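Local coordinates for protein FimX (Pseudomonas aeruginosa PAO1, PDB 3HV8) that belongs to the EAL-domain family, has a barrel-like alpha/beta fold, and binds the ligand C2E in a pocket, at residues N179-L184 against A216-Q221; P135-V140 against H166-I171; A22-A27 against L55-P60. All coordinates share one frame; numbering follows the deposited sequence. Where two conformers were deposited one is given.

How the contacts relate
The three contacts sample different parts of one barrel-like EAL domain. Contact 3 is the one that touches the ligand: its strand carries L55 and R56, which hydrogen-bond to C2E, while its helix packs on the same strand away from the ligand. Contact 2 joins two neighbouring parallel strands of the sheet that contact 3 also reaches; their centres are about 28 Å apart, and the side chain of A170 comes to about 10 Å from C2E. Contact 1 is a surface contact between a loop and the end of helix 205-220. Its centre is about 20 Å from that of contact 2, with nearest atoms about 4 Å apart, and about 38 Å from that of contact 3, across the centre of the chain.

Contact 1: residues N179-L184 against A216-Q221; sequences NPFNAL and AELHEQ
F181 is the centre of this contact, its phenyl ring held between E217 CG over one face and L218 at the CE1 corner. L218, the buried partner, crosses F181 at about a right angle: its CD2 touches F181 CE1 at 3.6 Å, while its CA lies at the ring edge. The E217 CG methylene sits 3.6 Å from the centroid of the F181 ring, 23° off the ring normal, in a CH-pi contact displaced toward the rim. E217 CG is anti to its backbone N (chi1 -175°), which sends it over the ring, where it meets F181 CE1 at 3.4 Å. In the EAL barrel this places a loop that follows strand 168-174 against the C-terminal end of helix 205-220, outside the sheet. Beyond CG the E217 chain bends at chi2, and the carboxylate is turned steeply against the ring plane. One helical turn on, Q221 NE2 donates to E217 OE2 at 2.7 Å in a nearly straight bond (171°), which fixes the rotation of the acid. Beneath them, F174 on strand 168-174 meets F181 edge-to-face and also touches L218, whose side chain reaches on to I192 and I194 of strand 191-194.

Contact 2: residues P135-V140 against H166-I171; sequences PPESLV and HCQAAI
V140 and Q168 form a parallel beta bridge in which their side chains lie on the same face of the sheet. Q168 N donates to L139 O at 3.0 Å along an almost straight line (177°), and the donor lies in the carbonyl plane. Beside it, V140 CA points its hydrogen at Q168 O, 3.4 Å away. The two V140 methyls divide the neighbouring strand between them. CG2 lies against the amide end of Q168, 3.7 Å from its OE1, while CG1, anti to the backbone N, reaches forward to A170 CB at 4.0 Å.

Before the strands begin, E137 N donates to H166 O at 2.9 Å. One water accepts from S138 N and donates to the same H166 O, giving this carbonyl two donors. The E137 carboxylate comes across the Q168 chain at about a right angle, with OE2 3.7 Å from Q168 CG. Near H166, P136 adds an apolar touch, CB to CB at 3.9 Å.

What positions these groups is the topology of a beta-alpha-beta unit: strand 139-144, then helices 145-150 and 152-164, then strand 168-174. H166, with positive phi, is the C' residue of the Schellman motif ending helix 152-164, and so turns the chain into the second strand. Strand 105-110 flanks V140 on its other side, and L139 packs on I92 and L95 of helix 80-96. Q168 OE1 accepts a hydrogen bond from K106 NZ, so the lysine's charge probably polarises the amide, whereas the E137 carboxylate is linked across the contact through a second water to C167 O, its OE2 otherwise lying against the aliphatic CG of Q168.

Contact 3: residues A22-A27 against L55-P60; sequences AILQQA and LRLLNP. With C2E (9,9'-[(2R,3R,3aS,5S,7aR,9R,10R,10aS,12S,14aR)-3,5,10,12-tetrahydroxy-5,12-dioxidooctahydro-2H,7H-difuro[3,2-d:3',2'-j][1,3,7,9,2,8]tetraoxadiphosphacyclododecine-2,9-diyl]bis(2-amino-1,9-dihydro-6H-purin-6-one)), chain B.
L57 is the knob of this contact, its forked end set against the side of the helix formed by A22-A27. With CG anti to the backbone N (chi1 163°), the fork of L57 is carried toward the helix. The CD1 branch fits over the low spot at A27, whose lone methyl lets it approach to 3.7 Å from CB. The other branch, CD2, enters the dip between two bulkier neighbours, 4.3 Å from I23 CG2 and 4.2 Å from CD2 of L24, whose side chain crosses that of L57 at about a right angle. Further out, the roles change: I23 is now the bump, its CD1 resting 4.3 Å from CD of the P60 ring, where the chain has left the strand.

The helix and strand axes run almost square to each other, at 103° and 9.7 Å apart. L55 and R56, earlier in the strand, bind C2E: L55 N donates to C2E N71 at 3.0 Å, and both R56 NH1 and NH2 donate to the phosphate oxygen O11. R56 NH1 also bonds L55 O, bracing the guanidinium against its own strand.

Around this pair, F33 of strand 33-42 touches A27 and L55, while F70 meets both L24 and L57. V65 of strand 64-65 adjoins L57, helix 80-96 packs on L55 through I83 and V87, and helix 20-30 lies across the C-terminal part of strand 49-58.

Contact 1: residues N179-L184 against A216-Q221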
loop_
_atom_site.group_PDB
_atom_site.type_symbol
_atom_site.label_atom_id
_atom_site.label_comp_id
_atom_site.label_asym_id
_atom_site.label_seq_id
_atom_site.Cartn_x
_atom_site.Cartn_y
_atom_site.Cartn_z
ATOM N N ASN A 179 -10.612 18.081 2.736
ATOM C CA ASN A 179 -11.782 17.325 3.190
ATOM C C ASN A 179 -11.602 15.857 2.857
ATOM O O ASN A 179 -12.226 15.350 1.914
ATOM C CB ASN A 179 -13.046 17.842 2.501
ATOM C CG ASN A 179 -13.360 19.270 2.874
ATOM O OD1 ASN A 179 -13.630 19.578 4.039
ATOM N ND2 ASN A 179 -13.325 20.156 1.888
ATOM N N PRO A 180 -10.739 15.174 3.626
ATOM C CA PRO A 180 -10.277 13.840 3.220
ATOM C C PRO A 180 -11.406 12.815 3.148
ATOM O O PRO A 180 -11.303 11.841 2.393
ATOM C CB PRO A 180 -9.268 13.445 4.307
ATOM C CG PRO A 180 -9.136 14.593 5.225
ATOM C CD PRO A 180 -10.156 15.631 4.896
ATOM N N PHE A 181 -12.474 13.012 3.918
ATOM C CA PHE A 181 -13.546 12.025 3.919
ATOM C C PHE A 181 -14.440 12.058 2.670
ATOM O O PHE A 181 -15.129 11.081 2.375
ATOM C CB PHE A 181 -14.354 12.104 5.226
ATOM C CG PHE A 181 -13.599 11.583 6.407
ATOM C CD1 PHE A 181 -13.701 10.249 6.775
ATOM C CD2 PHE A 181 -12.738 12.404 7.112
ATOM C CE1 PHE A 181 -12.978 9.750 7.850
ATOM C CE2 PHE A 181 -12.000 11.908 8.192
ATOM C CZ PHE A 181 -12.132 10.573 8.559
ATOM N N ASN A 182 -14.398 13.160 1.929
ATOM C CA ASN A 182 -15.228 13.291 0.733
ATOM C C ASN A 182 -14.879 12.224 -0.297
ATOM O O ASN A 182 -15.745 11.650 -0.952
ATOM C CB ASN A 182 -15.071 14.669 0.092
ATOM C CG ASN A 182 -15.783 15.765 0.858
ATOM O OD1 ASN A 182 -15.668 16.943 0.519
ATOM N ND2 ASN A 182 -16.522 15.388 1.890
ATOM N N ALA A 183 -13.592 11.964 -0.450
ATOM C CA ALA A 183 -13.154 10.991 -1.437
ATOM C C ALA A 183 -13.791 9.624 -1.214
ATOM O O ALA A 183 -14.098 8.918 -2.178
ATOM C CB ALA A 183 -11.637 10.880 -1.414
ATOM N N LEU A 184 -14.006 9.265 0.047
ATOM C CA LEU A 184 -14.549 7.955 0.406
ATOM C C LEU A 184 -16.008 7.760 -0.034
ATOM O O LEU A 184 -16.496 6.633 -0.099
ATOM C CB LEU A 184 -14.388 7.709 1.910
ATOM C CG LEU A 184 -12.965 7.972 2.417
ATOM C CD1 LEU A 184 -12.841 7.568 3.874
ATOM C CD2 LEU A 184 -11.935 7.244 1.561
ATOM N N ALA A 216 -11.473 7.803 14.931
ATOM C CA ALA A 216 -12.868 7.614 15.288
ATOM C C ALA A 216 -13.787 7.813 14.089
ATOM O O ALA A 216 -14.747 7.060 13.894
ATOM C CB ALA A 216 -13.255 8.557 16.411
ATOM N N GLU A 217 -13.482 8.811 13.266
ATOM C CA GLU A 217 -14.320 9.079 12.113
ATOM C C GLU A 217 -14.193 8.010 11.022
ATOM O O GLU A 217 -15.180 7.663 10.375
ATOM C CB GLU A 217 -14.069 10.477 11.545
ATOM C CG GLU A 217 -15.027 10.807 10.398
ATOM C CD GLU A 217 -16.490 10.677 10.801
ATOM O OE1 GLU A 217 -16.800 10.933 11.986
ATOM O OE2 GLU A 217 -17.331 10.322 9.942
ATOM N N LEU A 218 -12.985 7.481 10.833
ATOM C CA LEU A 218 -12.811 6.352 9.920
ATOM C C LEU A 218 -13.660 5.159 10.352
ATOM O O LEU A 218 -14.317 4.516 9.531
ATOM C CB LEU A 218 -11.351 5.935 9.866
ATOM C CG LEU A 218 -10.457 6.898 9.102
ATOM C CD1 LEU A 218 -8.986 6.562 9.348
ATOM C CD2 LEU A 218 -10.815 6.862 7.622
ATOM N N HIS A 219 -13.635 4.867 11.646
ATOM C CA HIS A 219 -14.425 3.765 12.164
ATOM C C HIS A 219 -15.937 4.015 12.032
ATOM O O HIS A 219 -16.677 3.096 11.724
ATOM C CB HIS A 219 -14.013 3.440 13.593
ATOM C CG HIS A 219 -12.611 2.936 13.689
ATOM N ND1 HIS A 219 -11.963 2.732 14.889
ATOM C CD2 HIS A 219 -11.709 2.636 12.722
ATOM C CE1 HIS A 219 -10.737 2.298 14.659
ATOM N NE2 HIS A 219 -10.550 2.251 13.350
ATOM N N GLU A 220 -16.376 5.248 12.248
ATOM C CA GLU A 220 -17.779 5.566 12.009
ATOM C C GLU A 220 -18.153 5.196 10.583
ATOM O O GLU A 220 -19.256 4.713 10.326
ATOM C CB GLU A 220 -18.076 7.037 12.283
ATOM C CG GLU A 220 -17.966 7.422 13.745
ATOM C CD GLU A 220 -18.958 6.684 14.619
ATOM O OE1 GLU A 220 -20.009 6.248 14.100
ATOM O OE2 GLU A 220 -18.680 6.538 15.827
ATOM N N GLN A 221 -17.216 5.403 9.661
ATOM C CA GLN A 221 -17.439 5.110 8.247
ATOM C C GLN A 221 -17.132 3.642 7.917
ATOM O O GLN A 221 -17.127 3.241 6.752
ATOM C CB GLN A 221 -16.596 6.034 7.351
ATOM C CG GLN A 221 -16.790 7.510 7.611
ATOM C CD GLN A 221 -18.194 7.931 7.295
ATOM O OE1 GLN A 221 -18.828 7.369 6.398
ATOM N NE2 GLN A 221 -18.704 8.914 8.031
#

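Contact 2: residues P135-V140 against H166-I171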
loop_
_atom_site.group_PDB
_atom_site.type_symbol
_atom_site.label_atom_id
_atom_site.label_comp_id
_atom_site.label_asym_id
_atom_site.label_seq_id
_atom_site.Cartn_x
_atom_site.Cartn_y
_atom_site.Cartn_z
ATOM N N PRO A 135 -6.596 -17.198 -4.431
ATOM C CA PRO A 135 -7.797 -17.131 -3.596
ATOM C C PRO A 135 -8.332 -15.712 -3.519
ATOM O O PRO A 135 -7.554 -14.772 -3.696
ATOM C CB PRO A 135 -7.284 -17.557 -2.222
ATOM C CG PRO A 135 -6.047 -18.349 -2.497
ATOM C CD PRO A 135 -5.429 -17.707 -3.693
ATOM N N PRO A 136 -9.639 -15.554 -3.241
ATOM C CA PRO A 136 -10.251 -14.222 -3.128
ATOM C C PRO A 136 -9.692 -13.523 -1.896
ATOM O O PRO A 136 -9.225 -14.199 -0.982
ATOM C CB PRO A 136 -11.741 -14.518 -2.917
ATOM C CG PRO A 136 -11.897 -16.013 -2.998
ATOM C CD PRO A 136 -10.555 -16.623 -2.806
ATOM N N GLU A 137 -9.748 -12.196 -1.871
ATOM C CA GLU A 137 -9.178 -11.417 -0.772
ATOM C C GLU A 137 -7.733 -11.814 -0.461
ATOM O O GLU A 137 -7.396 -12.125 0.685
ATOM C CB GLU A 137 -10.021 -11.545 0.502
ATOM C CG GLU A 137 -11.468 -11.952 0.290
ATOM C CD GLU A 137 -12.227 -11.012 -0.621
ATOM O OE1 GLU A 137 -13.121 -11.498 -1.346
ATOM O OE2 GLU A 137 -11.933 -9.796 -0.617
ATOM N N SER A 138 -6.875 -11.820 -1.476
ATOM C CA SER A 138 -5.456 -12.064 -1.248
ATOM C C SER A 138 -4.665 -10.776 -1.417
ATOM O O SER A 138 -3.639 -10.582 -0.770
ATOM C CB SER A 138 -4.923 -13.103 -2.233
ATOM O OG SER A 138 -5.352 -14.406 -1.887
ATOM N N LEU A 139 -5.148 -9.914 -2.305
ATOM C CA LEU A 139 -4.472 -8.670 -2.644
ATOM C C LEU A 139 -5.274 -7.451 -2.223
ATOM O O LEU A 139 -6.491 -7.396 -2.424
ATOM C CB LEU A 139 -4.277 -8.578 -4.156
ATOM C CG LEU A 139 -2.926 -8.916 -4.788
ATOM C CD1 LEU A 139 -2.085 -9.848 -3.931
ATOM C CD2 LEU A 139 -3.112 -9.461 -6.212
ATOM N N VAL A 140 -4.578 -6.459 -1.679
ATOM C CA VAL A 140 -5.149 -5.153 -1.396
ATOM C C VAL A 140 -4.349 -4.118 -2.162
ATOM O O VAL A 140 -3.131 -3.996 -1.943
ATOM C CB VAL A 140 -5.029 -4.798 0.112
ATOM C CG1 VAL A 140 -5.774 -3.501 0.385
ATOM C CG2 VAL A 140 -5.537 -5.942 1.003
ATOM N N HIS A 166 -12.795 -9.541 -6.596
ATOM C CA HIS A 166 -12.536 -10.009 -5.227
ATOM C C HIS A 166 -11.139 -9.640 -4.716
ATOM O O HIS A 166 -10.480 -10.400 -3.997
ATOM C CB HIS A 166 -12.789 -11.512 -5.111
ATOM C CG HIS A 166 -14.052 -11.951 -5.779
ATOM N ND1 HIS A 166 -14.065 -12.812 -6.855
ATOM C CD2 HIS A 166 -15.342 -11.616 -5.547
ATOM C CE1 HIS A 166 -15.312 -13.003 -7.245
ATOM N NE2 HIS A 166 -16.107 -12.288 -6.468
ATOM N N CYS A 167 -10.684 -8.473 -5.138
ATOM C CA CYS A 167 -9.535 -7.849 -4.516
ATOM C C CYS A 167 -10.058 -6.760 -3.616
ATOM O O CYS A 167 -11.223 -6.361 -3.713
ATOM C CB CYS A 167 -8.600 -7.249 -5.562
ATOM S SG CYS A 167 -7.888 -8.475 -6.674
ATOM N N GLN A 168 -9.203 -6.271 -2.735
ATOM C CA GLN A 168 -9.561 -5.154 -1.884
ATOM C C GLN A 168 -8.737 -3.929 -2.243
ATOM O O GLN A 168 -7.839 -3.998 -3.089
ATOM C CB GLN A 168 -9.310 -5.534 -0.427
ATOM C CG GLN A 168 -10.332 -6.541 0.108
ATOM C CD GLN A 168 -9.975 -7.022 1.499
ATOM O OE1 GLN A 168 -8.867 -7.468 1.737
ATOM N NE2 GLN A 168 -10.930 -6.953 2.417
ATOM N N ALA A 169 -9.059 -2.799 -1.625
ATOM C CA ALA A 169 -8.329 -1.563 -1.866
ATOM C C ALA A 169 -8.168 -0.724 -0.609
ATOM O O ALA A 169 -8.929 -0.864 0.370
ATOM C CB ALA A 169 -8.981 -0.745 -2.996
ATOM N N ALA A 170 -7.161 0.138 -0.643
ATOM C CA ALA A 170 -6.821 1.002 0.477
ATOM C C ALA A 170 -6.416 2.361 -0.039
ATOM O O ALA A 170 -5.855 2.473 -1.144
ATOM C CB ALA A 170 -5.659 0.416 1.263
ATOM N N ILE A 171 -6.680 3.400 0.742
ATOM C CA ILE A 171 -6.089 4.703 0.478
ATOM C C ILE A 171 -4.996 4.935 1.503
ATOM O O ILE A 171 -5.253 4.789 2.699
ATOM C CB ILE A 171 -7.122 5.842 0.596
ATOM C CG1 ILE A 171 -8.330 5.561 -0.302
ATOM C CG2 ILE A 171 -6.458 7.201 0.298
ATOM C CD1 ILE A 171 -7.967 5.348 -1.747
HETATM O O HOH W 1 -13.738 -7.732 -2.122
HETATM O O HOH W 2 -7.649 -10.817 -4.041
#

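Contact 3: residues A22-A27 against L55-P60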
loop_
_atom_site.group_PDB
_atom_site.type_symbol
_atom_site.label_atom_id
_atom_site.label_comp_id
_atom_site.label_asym_id
_atom_site.label_seq_id
_atom_site.Cartn_x
_atom_site.Cartn_y
_atom_site.Cartn_z
ATOM N N ALA A 22 17.347 4.289 -19.220
ATOM C CA ALA A 22 17.945 3.103 -19.829
ATOM C C ALA A 22 18.075 1.965 -18.824
ATOM O O ALA A 22 17.795 0.808 -19.149
ATOM C CB ALA A 22 19.311 3.447 -20.420
ATOM N N ILE A 23 18.498 2.282 -17.602
ATOM C CA ILE A 23 18.593 1.281 -16.549
ATOM C C ILE A 23 17.233 0.638 -16.236
ATOM O O ILE A 23 17.135 -0.578 -16.094
ATOM C CB ILE A 23 19.238 1.858 -15.278
ATOM C CG1 ILE A 23 20.730 2.143 -15.519
ATOM C CG2 ILE A 23 19.069 0.919 -14.099
ATOM C CD1 ILE A 23 21.414 2.809 -14.345
ATOM N N LEU A 24 16.183 1.448 -16.140
ATOM C CA LEU A 24 14.842 0.928 -15.874
ATOM C C LEU A 24 14.316 0.044 -16.996
ATOM O O LEU A 24 13.724 -1.013 -16.730
ATOM C CB LEU A 24 13.869 2.085 -15.632
ATOM C CG LEU A 24 14.042 2.823 -14.303
ATOM C CD1 LEU A 24 13.219 4.111 -14.336
ATOM C CD2 LEU A 24 13.640 1.940 -13.117
ATOM N N GLN A 25 14.509 0.478 -18.238
ATOM C CA GLN A 25 14.077 -0.304 -19.395
ATOM C C GLN A 25 14.698 -1.702 -19.338
ATOM O O GLN A 25 14.012 -2.711 -19.523
ATOM C CB GLN A 25 14.441 0.422 -20.698
ATOM C CG GLN A 25 13.539 1.634 -20.969
ATOM C CD GLN A 25 14.082 2.586 -22.030
ATOM O OE1 GLN A 25 15.295 2.754 -22.179
ATOM N NE2 GLN A 25 13.177 3.230 -22.760
ATOM N N GLN A 26 15.992 -1.743 -19.063
ATOM C CA GLN A 26 16.728 -3.000 -18.953
ATOM C C GLN A 26 16.288 -3.809 -17.729
ATOM O O GLN A 26 16.107 -5.023 -17.805
ATOM C CB GLN A 26 18.220 -2.683 -18.894
ATOM C CG GLN A 26 19.146 -3.810 -18.584
ATOM C CD GLN A 26 20.580 -3.381 -18.794
ATOM O OE1 GLN A 26 21.040 -3.268 -19.929
ATOM N NE2 GLN A 26 21.286 -3.107 -17.703
ATOM N N ALA A 27 16.113 -3.140 -16.595
ATOM C CA ALA A 27 15.709 -3.810 -15.358
ATOM C C ALA A 27 14.377 -4.559 -15.495
ATOM O O ALA A 27 14.224 -5.650 -14.936
ATOM C CB ALA A 27 15.612 -2.775 -14.219
ATOM N N LEU A 55 9.019 -1.686 -3.240
ATOM C CA LEU A 55 9.885 -1.968 -4.390
ATOM C C LEU A 55 11.285 -1.368 -4.274
ATOM O O LEU A 55 11.438 -0.229 -3.860
ATOM C CB LEU A 55 9.243 -1.394 -5.649
ATOM C CG LEU A 55 10.034 -1.627 -6.937
ATOM C CD1 LEU A 55 10.121 -3.115 -7.246
ATOM C CD2 LEU A 55 9.379 -0.881 -8.077
ATOM N N ARG A 56 12.305 -2.132 -4.645
ATOM C CA ARG A 56 13.642 -1.572 -4.787
ATOM C C ARG A 56 14.161 -1.911 -6.174
ATOM O O ARG A 56 13.966 -3.020 -6.664
ATOM C CB ARG A 56 14.602 -2.150 -3.746
ATOM C CG ARG A 56 14.183 -1.934 -2.303
ATOM C CD ARG A 56 14.256 -0.450 -1.946
ATOM N NE ARG A 56 13.897 -0.187 -0.555
ATOM C CZ ARG A 56 12.698 0.232 -0.155
ATOM N NH1 ARG A 56 11.726 0.410 -1.049
ATOM N NH2 ARG A 56 12.468 0.448 1.139
ATOM N N LEU A 57 14.793 -0.948 -6.827
ATOM C CA LEU A 57 15.512 -1.216 -8.066
ATOM C C LEU A 57 16.885 -1.784 -7.694
ATOM O O LEU A 57 17.479 -1.372 -6.708
ATOM C CB LEU A 57 15.646 0.074 -8.873
ATOM C CG LEU A 57 16.691 0.119 -9.989
ATOM C CD1 LEU A 57 16.282 -0.769 -11.148
ATOM C CD2 LEU A 57 16.876 1.570 -10.472
ATOM N N LEU A 58 17.374 -2.757 -8.461
ATOM C CA LEU A 58 18.725 -3.258 -8.215
ATOM C C LEU A 58 19.600 -2.656 -9.295
ATOM O O LEU A 58 19.361 -2.873 -10.480
ATOM C CB LEU A 58 18.757 -4.790 -8.252
ATOM C CG LEU A 58 17.919 -5.517 -7.192
ATOM C CD1 LEU A 58 17.990 -7.020 -7.461
ATOM C CD2 LEU A 58 18.366 -5.209 -5.770
ATOM N N ASN A 59 20.546 -1.814 -8.887
ATOM C CA ASN A 59 21.415 -1.150 -9.849
ATOM C C ASN A 59 22.412 -2.154 -10.426
ATOM O O ASN A 59 22.485 -3.291 -9.961
ATOM C CB ASN A 59 22.081 0.112 -9.262
ATOM C CG ASN A 59 23.079 -0.189 -8.148
ATOM O OD1 ASN A 59 23.407 0.694 -7.355
ATOM N ND2 ASN A 59 23.565 -1.419 -8.084
ATOM N N PRO A 60 23.158 -1.755 -11.465
ATOM C CA PRO A 60 24.048 -2.745 -12.078
ATOM C C PRO A 60 25.045 -3.395 -11.108
ATOM O O PRO A 60 25.613 -4.421 -11.461
ATOM C CB PRO A 60 24.766 -1.937 -13.160
ATOM C CG PRO A 60 23.763 -0.891 -13.552
ATOM C CD PRO A 60 23.073 -0.517 -12.260
HETATM P P1 C2E B . 4.874 5.132 1.305
HETATM O O2P C2E B . 3.350 5.215 1.778
HETATM O O1P C2E B . 5.539 6.340 1.834
HETATM O "O5'" C2E B . 5.702 3.931 1.946
HETATM C "C5'" C2E B . 6.214 4.114 3.281
HETATM C "C4'" C2E B . 7.687 4.574 3.323
HETATM O "O4'" C2E B . 8.106 4.649 4.707
HETATM C "C3'" C2E B . 8.492 3.433 2.715
HETATM O "O3'" C2E B . 9.592 3.975 1.969
HETATM C "C2'" C2E B . 8.942 2.590 3.932
HETATM O "O2'" C2E B . 10.165 1.907 3.729
HETATM C "C1'" C2E B . 9.107 3.682 4.989
HETATM N N9 C2E B . 8.947 3.233 6.364
HETATM C C8 C2E B . 8.358 2.069 6.798
HETATM N N7 C2E B . 8.239 2.098 8.106
HETATM C C5 C2E B . 8.767 3.271 8.566
HETATM C C6 C2E B . 8.921 3.831 9.853
HETATM O O6 C2E B . 8.505 3.284 10.876
HETATM N N1 C2E B . 9.524 5.027 9.921
HETATM C C2 C2E B . 9.970 5.675 8.811
HETATM N N2 C2E B . 10.571 6.898 8.961
HETATM N N3 C2E B . 9.833 5.167 7.609
HETATM C C4 C2E B . 9.235 3.984 7.462
HETATM P P11 C2E B . 9.868 3.343 0.515
HETATM O O21 C2E B . 11.155 4.036 -0.067
HETATM O O11 C2E B . 9.916 1.868 0.576
HETATM O O5A C2E B . 8.583 3.726 -0.331
HETATM C C5A C2E B . 8.290 5.111 -0.559
HETATM C C4A C2E B . 7.119 5.260 -1.528
HETATM O O4A C2E B . 7.466 4.660 -2.785
HETATM C C3A C2E B . 5.836 4.547 -1.094
HETATM O O3A C2E B . 5.018 5.351 -0.253
HETATM C C2A C2E B . 5.121 4.409 -2.440
HETATM O O2A C2E B . 4.558 5.672 -2.838
HETATM C C1A C2E B . 6.296 4.148 -3.389
HETATM N N91 C2E B . 6.448 2.708 -3.562
HETATM C C81 C2E B . 7.195 1.834 -2.825
HETATM N N71 C2E B . 7.049 0.638 -3.326
HETATM C C51 C2E B . 6.264 0.698 -4.444
HETATM C C61 C2E B . 5.797 -0.224 -5.403
HETATM O O61 C2E B . 5.981 -1.444 -5.316
HETATM N N11 C2E B . 5.026 0.292 -6.395
HETATM C C21 C2E B . 4.714 1.622 -6.487
HETATM N N21 C2E B . 3.897 2.050 -7.494
HETATM N N31 C2E B . 5.117 2.485 -5.592
HETATM C C41 C2E B . 5.893 2.042 -4.596
#